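Local structure of periplasmic binding protein (Xylanimonas cellulosilytica, 4MX8) at residues A[19-23]-A[128-134]; A[29-35]-A[203-207]; A[282-286]-A[311-315]. The protein probably binds a solute, perhaps an iron-siderophore complex, outside the cell membrane and delivers it to an ABC transporter. All coordinates share one frame; numbering follows the deposited sequence.

Contact 1: residues A[19-23]-A[128-134]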
# COMPACT_ATOMS: atom_id res chain seq x y z
N TYR A 19 -20.75 7.49 5.58
CA TYR A 19 -19.69 7.15 4.62
C TYR A 19 -20.27 6.46 3.38
O TYR A 19 -20.90 5.39 3.48
CB TYR A 19 -18.60 6.28 5.24
CG TYR A 19 -17.42 6.12 4.31
CD1 TYR A 19 -16.55 7.18 4.07
CD2 TYR A 19 -17.17 4.92 3.67
CE1 TYR A 19 -15.47 7.05 3.22
CE2 TYR A 19 -16.08 4.78 2.81
CZ TYR A 19 -15.23 5.85 2.59
OH TYR A 19 -14.15 5.73 1.74
N THR A 20 -20.08 7.10 2.22
CA THR A 20 -20.65 6.60 0.97
C THR A 20 -19.59 6.44 -0.09
O THR A 20 -18.86 7.38 -0.41
CB THR A 20 -21.74 7.51 0.43
OG1 THR A 20 -22.84 7.52 1.36
CG2 THR A 20 -22.24 6.99 -0.90
N TRP A 21 -19.51 5.24 -0.65
CA TRP A 21 -18.48 4.94 -1.64
C TRP A 21 -18.99 3.96 -2.69
O TRP A 21 -20.04 3.33 -2.51
CB TRP A 21 -17.23 4.41 -0.93
CG TRP A 21 -17.27 2.97 -0.51
CD1 TRP A 21 -16.61 1.93 -1.11
CD2 TRP A 21 -17.97 2.40 0.60
NE1 TRP A 21 -16.85 0.76 -0.42
CE2 TRP A 21 -17.69 1.02 0.63
CE3 TRP A 21 -18.82 2.93 1.58
CZ2 TRP A 21 -18.23 0.17 1.58
CZ3 TRP A 21 -19.36 2.08 2.53
CH2 TRP A 21 -19.06 0.71 2.53
N ASP A 22 -18.26 3.86 -3.80
CA ASP A 22 -18.61 2.90 -4.83
C ASP A 22 -17.92 1.56 -4.54
O ASP A 22 -16.75 1.35 -4.87
CB ASP A 22 -18.29 3.43 -6.22
CG ASP A 22 -19.19 4.59 -6.63
OD1 ASP A 22 -20.42 4.40 -6.72
OD2 ASP A 22 -18.67 5.69 -6.87
N ARG A 23 -18.67 0.66 -3.91
CA ARG A 23 -18.13 -0.61 -3.43
C ARG A 23 -17.95 -1.63 -4.54
O ARG A 23 -18.84 -1.84 -5.37
CB ARG A 23 -19.06 -1.20 -2.37
CG ARG A 23 -18.44 -2.35 -1.61
CD ARG A 23 -19.32 -2.77 -0.45
NE ARG A 23 -20.49 -3.52 -0.91
CZ ARG A 23 -20.49 -4.82 -1.19
NH1 ARG A 23 -19.35 -5.52 -1.09
NH2 ARG A 23 -21.62 -5.41 -1.58
N THR A 128 -19.38 -1.39 9.14
CA THR A 128 -18.09 -1.64 8.53
C THR A 128 -17.91 -0.72 7.32
O THR A 128 -18.82 -0.54 6.52
CB THR A 128 -18.04 -3.07 8.02
OG1 THR A 128 -18.19 -3.98 9.11
CG2 THR A 128 -16.75 -3.35 7.27
N ILE A 129 -16.73 -0.14 7.19
CA ILE A 129 -16.43 0.64 6.01
C ILE A 129 -15.27 -0.00 5.27
O ILE A 129 -14.44 -0.70 5.86
CB ILE A 129 -16.10 2.11 6.33
CG1 ILE A 129 -14.92 2.21 7.29
CG2 ILE A 129 -17.31 2.80 6.93
CD1 ILE A 129 -14.70 3.63 7.78
N ASP A 130 -15.24 0.26 3.98
CA ASP A 130 -14.26 -0.30 3.07
C ASP A 130 -13.43 0.86 2.53
O ASP A 130 -13.92 1.71 1.78
CB ASP A 130 -15.02 -1.04 1.96
CG ASP A 130 -14.16 -1.41 0.77
OD1 ASP A 130 -12.91 -1.36 0.85
OD2 ASP A 130 -14.78 -1.77 -0.27
N LEU A 131 -12.18 0.94 2.97
CA LEU A 131 -11.33 2.04 2.55
C LEU A 131 -10.33 1.57 1.50
O LEU A 131 -9.19 2.02 1.49
CB LEU A 131 -10.61 2.66 3.75
CG LEU A 131 -11.47 3.17 4.91
CD1 LEU A 131 -10.57 3.75 5.97
CD2 LEU A 131 -12.47 4.21 4.46
N SER A 132 -10.76 0.66 0.62
CA SER A 132 -9.96 0.23 -0.53
C SER A 132 -9.43 1.42 -1.31
O SER A 132 -10.00 2.52 -1.27
CB SER A 132 -10.83 -0.63 -1.47
OG SER A 132 -11.08 -1.94 -0.97
N LEU A 133 -8.34 1.21 -2.05
CA LEU A 133 -7.79 2.29 -2.86
C LEU A 133 -8.76 2.65 -3.98
O LEU A 133 -9.26 1.78 -4.68
CB LEU A 133 -6.44 1.90 -3.43
CG LEU A 133 -5.71 3.04 -4.13
CD1 LEU A 133 -4.24 2.79 -3.96
CD2 LEU A 133 -6.07 3.18 -5.63
N ARG A 134 -9.01 3.94 -4.16
CA ARG A 134 -9.92 4.41 -5.21
C ARG A 134 -9.27 5.46 -6.11
O ARG A 134 -9.06 6.60 -5.71
CB ARG A 134 -11.19 4.99 -4.60
CG ARG A 134 -12.44 4.24 -5.00
CD ARG A 134 -12.93 3.38 -3.86
NE ARG A 134 -13.13 4.14 -2.63
CZ ARG A 134 -13.29 3.57 -1.43
NH1 ARG A 134 -13.27 2.25 -1.33
NH2 ARG A 134 -13.45 4.33 -0.35
O HOH W 1 -13.64 0.45 -4.09
O HOH W 2 -16.44 -4.40 -0.43
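Tyr19 and Trp21, alternate residues of strand 16-24, bring their rings up to Ile129, Asp130, Leu131 and Arg134, where strand 128-130, an outermost strand of a three-stranded parallel sheet, runs out into a loop. The case illustrates how a two-stranded antiparallel hairpin can lie across the alpha/beta lobe of a periplasmic binding protein. The strand axes approach to 8.3 Å at 45°, too far apart for backbone pairing, and side chains make the joint. Apolar packing falls to Tyr19. With CG anti to the backbone N (chi1 -171°), its ring is placed so that Tyr19 CD2 meets Ile129 CG2 at 3.9 Å and Tyr19 CZ meets Leu131 CD2 at 3.7 Å; Phe147 of helix 137-152 adds another ring. Hydrogen bonding centres on Asp130. Trp21 NE1 donates to Asp130 OD2 over 3.3 Å, entering from above the carboxylate, whose plane stands 88° from that of the indole, while Asp130 O lies over one indole face. The other carboxylate oxygen, OD1, turns back to accept from Ser132 N, which makes an Asx turn, and from Ser132 OG on its syn lone pair, so the two oxygens divide their work. The third element is cationic: Trp21 CD1 lies over one face of the Arg134 guanidinium near the rim and Ser132 O over the opposite face, and Arg134 NH1 donates to Asp130 O at 3.2 Å, although this arginine is poorly ordered. Replacing Trp21 with an alanine would probably cost Asp130 OD2 its indole donor and open a gap beside the guanidinium, which would be freer to turn. Farther along the strand, a water links the two segments, 3.2 Å from Arg23 NH1 and 3.1 Å from Asp130 OD2.

Contact 2: residues A[29-35]-A[203-207]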
# COMPACT_ATOMS: atom_id res chain seq x y z
N GLU A 29 -10.51 -11.08 -5.61
CA GLU A 29 -9.83 -9.86 -6.05
C GLU A 29 -9.23 -10.05 -7.44
O GLU A 29 -8.53 -9.18 -7.95
CB GLU A 29 -8.77 -9.38 -5.04
CG GLU A 29 -7.67 -10.40 -4.75
CD GLU A 29 -6.69 -9.93 -3.67
OE1 GLU A 29 -5.68 -10.67 -3.45
OE2 GLU A 29 -6.92 -8.85 -3.07
N GLY A 30 -9.53 -11.19 -8.06
CA GLY A 30 -9.07 -11.43 -9.40
C GLY A 30 -10.19 -11.25 -10.40
O GLY A 30 -9.99 -11.37 -11.62
N ALA A 31 -11.37 -10.95 -9.87
CA ALA A 31 -12.58 -10.87 -10.69
C ALA A 31 -12.79 -9.45 -11.21
O ALA A 31 -12.41 -8.49 -10.55
CB ALA A 31 -13.76 -11.31 -9.89
N ASP A 32 -13.42 -9.34 -12.38
CA ASP A 32 -13.81 -8.02 -12.90
C ASP A 32 -14.77 -7.38 -11.91
O ASP A 32 -15.83 -7.95 -11.64
CB ASP A 32 -14.50 -8.13 -14.25
CG ASP A 32 -13.56 -8.53 -15.36
OD1 ASP A 32 -12.34 -8.60 -15.09
OD2 ASP A 32 -14.04 -8.77 -16.49
N PRO A 33 -14.40 -6.21 -11.38
CA PRO A 33 -15.21 -5.52 -10.37
C PRO A 33 -16.55 -5.08 -10.94
O PRO A 33 -16.70 -4.87 -12.14
CB PRO A 33 -14.37 -4.30 -10.01
CG PRO A 33 -13.58 -4.02 -11.21
CD PRO A 33 -13.26 -5.38 -11.81
N VAL A 34 -17.53 -4.99 -10.05
CA VAL A 34 -18.84 -4.46 -10.40
C VAL A 34 -19.17 -3.54 -9.23
O VAL A 34 -19.29 -3.99 -8.10
CB VAL A 34 -19.88 -5.58 -10.56
CG1 VAL A 34 -21.24 -5.00 -10.63
CG2 VAL A 34 -19.59 -6.38 -11.81
N TYR A 35 -19.22 -2.24 -9.49
CA TYR A 35 -19.30 -1.27 -8.40
C TYR A 35 -20.74 -0.89 -8.11
O TYR A 35 -21.56 -0.74 -9.04
CB TYR A 35 -18.46 -0.04 -8.69
CG TYR A 35 -16.97 -0.31 -8.84
CD1 TYR A 35 -16.16 -0.47 -7.72
CD2 TYR A 35 -16.38 -0.40 -10.10
CE1 TYR A 35 -14.79 -0.73 -7.85
CE2 TYR A 35 -15.02 -0.66 -10.24
CZ TYR A 35 -14.24 -0.82 -9.11
OH TYR A 35 -12.89 -1.08 -9.24
N ASP A 203 -8.05 2.28 -13.19
CA ASP A 203 -7.99 0.92 -12.68
C ASP A 203 -7.10 0.85 -11.47
O ASP A 203 -5.90 1.13 -11.56
CB ASP A 203 -7.46 -0.04 -13.74
CG ASP A 203 -7.38 -1.48 -13.21
OD1 ASP A 203 -6.48 -2.23 -13.66
OD2 ASP A 203 -8.20 -1.86 -12.36
N PRO A 204 -7.68 0.48 -10.31
CA PRO A 204 -6.95 0.58 -9.04
C PRO A 204 -6.16 -0.68 -8.73
O PRO A 204 -5.40 -0.74 -7.76
CB PRO A 204 -8.07 0.81 -8.02
CG PRO A 204 -9.34 0.32 -8.69
CD PRO A 204 -9.03 -0.05 -10.11
N ARG A 205 -6.32 -1.69 -9.58
CA ARG A 205 -5.48 -2.87 -9.49
C ARG A 205 -4.00 -2.50 -9.75
O ARG A 205 -3.08 -3.11 -9.19
CB ARG A 205 -5.98 -3.96 -10.45
CG ARG A 205 -5.64 -5.38 -9.99
CD ARG A 205 -6.19 -6.45 -10.95
NE ARG A 205 -7.65 -6.48 -10.99
CZ ARG A 205 -8.37 -7.51 -11.44
NH1 ARG A 205 -7.77 -8.61 -11.89
NH2 ARG A 205 -9.70 -7.45 -11.44
N GLY A 206 -3.77 -1.48 -10.57
CA GLY A 206 -2.43 -1.20 -11.04
C GLY A 206 -1.82 0.04 -10.45
O GLY A 206 -0.72 0.44 -10.84
N ALA A 207 -2.53 0.64 -9.50
CA ALA A 207 -2.07 1.86 -8.84
C ALA A 207 -0.79 1.61 -8.06
O ALA A 207 0.12 2.44 -8.02
CB ALA A 207 -3.14 2.39 -7.92
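Arg205 reaches from a turn into the curved backbone of residues 29-33, and its path shows how a single long side chain can bridge two irregular loops. It starts in a type I beta turn running from Asp203 to Gly206, where Asp203 OD2 weakly accepts from Arg205 N. Arg205 CB sits close to that same carboxylate, 3.6 Å from Asp203 OD2. CG and CD then act as spacers, and a bend at chi3 (-65°) turns the flat end under the loop. Arg205 NE passes 4.2 Å from Glu29 O, and CZ lies squarely beneath it, so this carbonyl oxygen stands over the centre of one guanidinium face at 3.9 Å from Arg205 CZ. The two terminal nitrogens point into the curve: Arg205 NH1 is 3.6 Å from Gly30 O and Arg205 NH2 is 3.0 Å from Ala31 O, both oxygens near the guanidinium plane. Pro33 CD borders NH2 as well, and the Asp32 carboxylate may add a favourable field, OD1 lying 4.6 Å from Arg205 NH2. Three successive carbonyl oxygens thus line one face and part of the edge of the guanidinium. A second, slighter touch is made by Tyr35 OH, which meets Pro204 CG at 3.9 Å. The whole is a surface contact, joining the loop between strands 16-24 and 35-43 of the hairpin to the loop between strand 192-195 and helix 207-214.

Contact 3: residues A[282-286]-A[311-315]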
# COMPACT_ATOMS: atom_id res chain seq x y z
N ASP A 282 25.85 2.11 -9.03
CA ASP A 282 25.31 2.06 -7.67
C ASP A 282 23.98 2.82 -7.61
O ASP A 282 23.74 3.67 -6.74
CB ASP A 282 26.34 2.59 -6.67
CG ASP A 282 26.03 2.22 -5.23
OD1 ASP A 282 25.13 1.37 -4.99
OD2 ASP A 282 26.71 2.77 -4.34
N HIS A 283 23.11 2.49 -8.56
CA HIS A 283 21.84 3.17 -8.76
C HIS A 283 20.71 2.16 -8.60
O HIS A 283 19.63 2.35 -9.16
CB HIS A 283 21.80 3.77 -10.16
CG HIS A 283 22.61 5.03 -10.31
ND1 HIS A 283 22.63 5.75 -11.48
CD2 HIS A 283 23.40 5.70 -9.43
CE1 HIS A 283 23.41 6.81 -11.33
NE2 HIS A 283 23.89 6.80 -10.09
N VAL A 284 20.97 1.08 -7.87
CA VAL A 284 19.90 0.13 -7.51
C VAL A 284 19.39 0.46 -6.11
O VAL A 284 20.13 0.37 -5.14
CB VAL A 284 20.39 -1.35 -7.57
CG1 VAL A 284 19.32 -2.29 -7.08
CG2 VAL A 284 20.77 -1.72 -8.99
N LEU A 285 18.12 0.85 -6.02
CA LEU A 285 17.54 1.22 -4.74
C LEU A 285 16.49 0.21 -4.33
O LEU A 285 15.61 -0.13 -5.12
CB LEU A 285 16.88 2.60 -4.85
CG LEU A 285 17.80 3.64 -5.46
CD1 LEU A 285 16.97 4.48 -6.37
CD2 LEU A 285 18.46 4.48 -4.41
N TYR A 286 16.58 -0.28 -3.09
CA TYR A 286 15.59 -1.24 -2.60
C TYR A 286 14.49 -0.59 -1.77
O TYR A 286 14.75 0.19 -0.84
CB TYR A 286 16.29 -2.36 -1.83
CG TYR A 286 17.15 -3.21 -2.73
CD1 TYR A 286 16.64 -4.36 -3.31
CD2 TYR A 286 18.46 -2.86 -3.01
CE1 TYR A 286 17.41 -5.14 -4.15
CE2 TYR A 286 19.24 -3.63 -3.84
CZ TYR A 286 18.71 -4.77 -4.40
OH TYR A 286 19.47 -5.54 -5.24
N GLN A 311 16.45 8.09 -1.00
CA GLN A 311 17.75 7.45 -1.17
C GLN A 311 18.47 7.88 -2.44
O GLN A 311 19.69 7.88 -2.45
CB GLN A 311 17.63 5.93 -1.21
CG GLN A 311 17.07 5.26 0.04
CD GLN A 311 16.86 3.75 -0.16
OE1 GLN A 311 17.79 2.95 0.06
NE2 GLN A 311 15.65 3.37 -0.57
N VAL A 312 17.75 8.23 -3.52
CA VAL A 312 18.45 8.64 -4.76
C VAL A 312 19.38 9.81 -4.52
O VAL A 312 20.40 9.94 -5.18
CB VAL A 312 17.55 9.09 -5.92
CG1 VAL A 312 17.20 7.93 -6.79
CG2 VAL A 312 16.33 9.84 -5.43
N ALA A 313 19.00 10.67 -3.57
CA ALA A 313 19.79 11.84 -3.26
C ALA A 313 21.20 11.44 -2.86
O ALA A 313 22.16 12.18 -3.11
CB ALA A 313 19.14 12.63 -2.15
N ALA A 314 21.34 10.26 -2.28
CA ALA A 314 22.61 9.85 -1.70
C ALA A 314 23.56 9.11 -2.66
O ALA A 314 24.73 8.94 -2.35
CB ALA A 314 22.38 9.03 -0.47
N ARG A 315 23.06 8.70 -3.82
CA ARG A 315 23.84 7.86 -4.74
C ARG A 315 24.68 8.65 -5.76
O ARG A 315 24.45 9.83 -5.99
CB ARG A 315 22.93 6.89 -5.48
CG ARG A 315 22.08 6.06 -4.58
CD ARG A 315 22.93 5.15 -3.71
NE ARG A 315 22.07 4.23 -2.98
CZ ARG A 315 21.63 3.08 -3.47
NH1 ARG A 315 21.98 2.70 -4.69
NH2 ARG A 315 20.83 2.30 -2.75
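Val284 O is gripped by two nitrogens of Arg315, NH1 at 3.0 Å and NH2 at 3.2 Å, which arrive from the same face of its carbonyl plane. Arg315 NH1 also donates to Asp282 O at 2.9 Å, so the guanidinium of the last residue in the chain spans two backbone carbonyls while both oxygens stay in its plane. This is a compact example of an arginine pinning a C-terminal tail to a strand. Asp282 contributes through its side chain too: Asp282 OD1 forms a salt bridge with Arg315 NH1 at 3.4 Å, but it lies well off the guanidinium plane, so the attraction is one of charge alone. Asp282 has positive phi, as the C-prime residue of a Schellman motif that ends the helix before the strand. A bend at chi2 (-64°) folds the arginine back over Leu285, whose CD2 sits 3.5 Å above the centre of one guanidinium face. The other branch of the leucine, CD1, presses on Val312 CG1, and Leu285 CD2 also meets Gln311 CB at 3.6 Å. Gln311 NE2 bonds weakly to Tyr286 O, its stronger partner being Asp308 O. Strand 284-287 is an outermost strand of the four-stranded mixed sheet, paired with strand 246-251; the tail after helix 299-309 lies against both, Val312 touching Trp248 and Arg315 touching Trp246.

How the contacts relate
Contacts 1 and 2 are neighbours, their centres 13 Å apart, and both engage the hairpin of strands 16-24 and 35-43: contact 1 through a strand, contact 2 through the connecting loop. They touch where Tyr35 packs on Asp22 and Arg23, and where Leu133 meets Pro204 and Ala207. Contact 3 lies on the opposite side of the chain's centre, its nearest atoms about 19 Å from contact 1 and about 16 Å from contact 2. Chemistry follows place. The partly buried contacts 1 and 3 combine apolar packing with clear hydrogen bonds, whereas surface contact 2 is mainly a cation among carbonyls. Arginine recurs in all three.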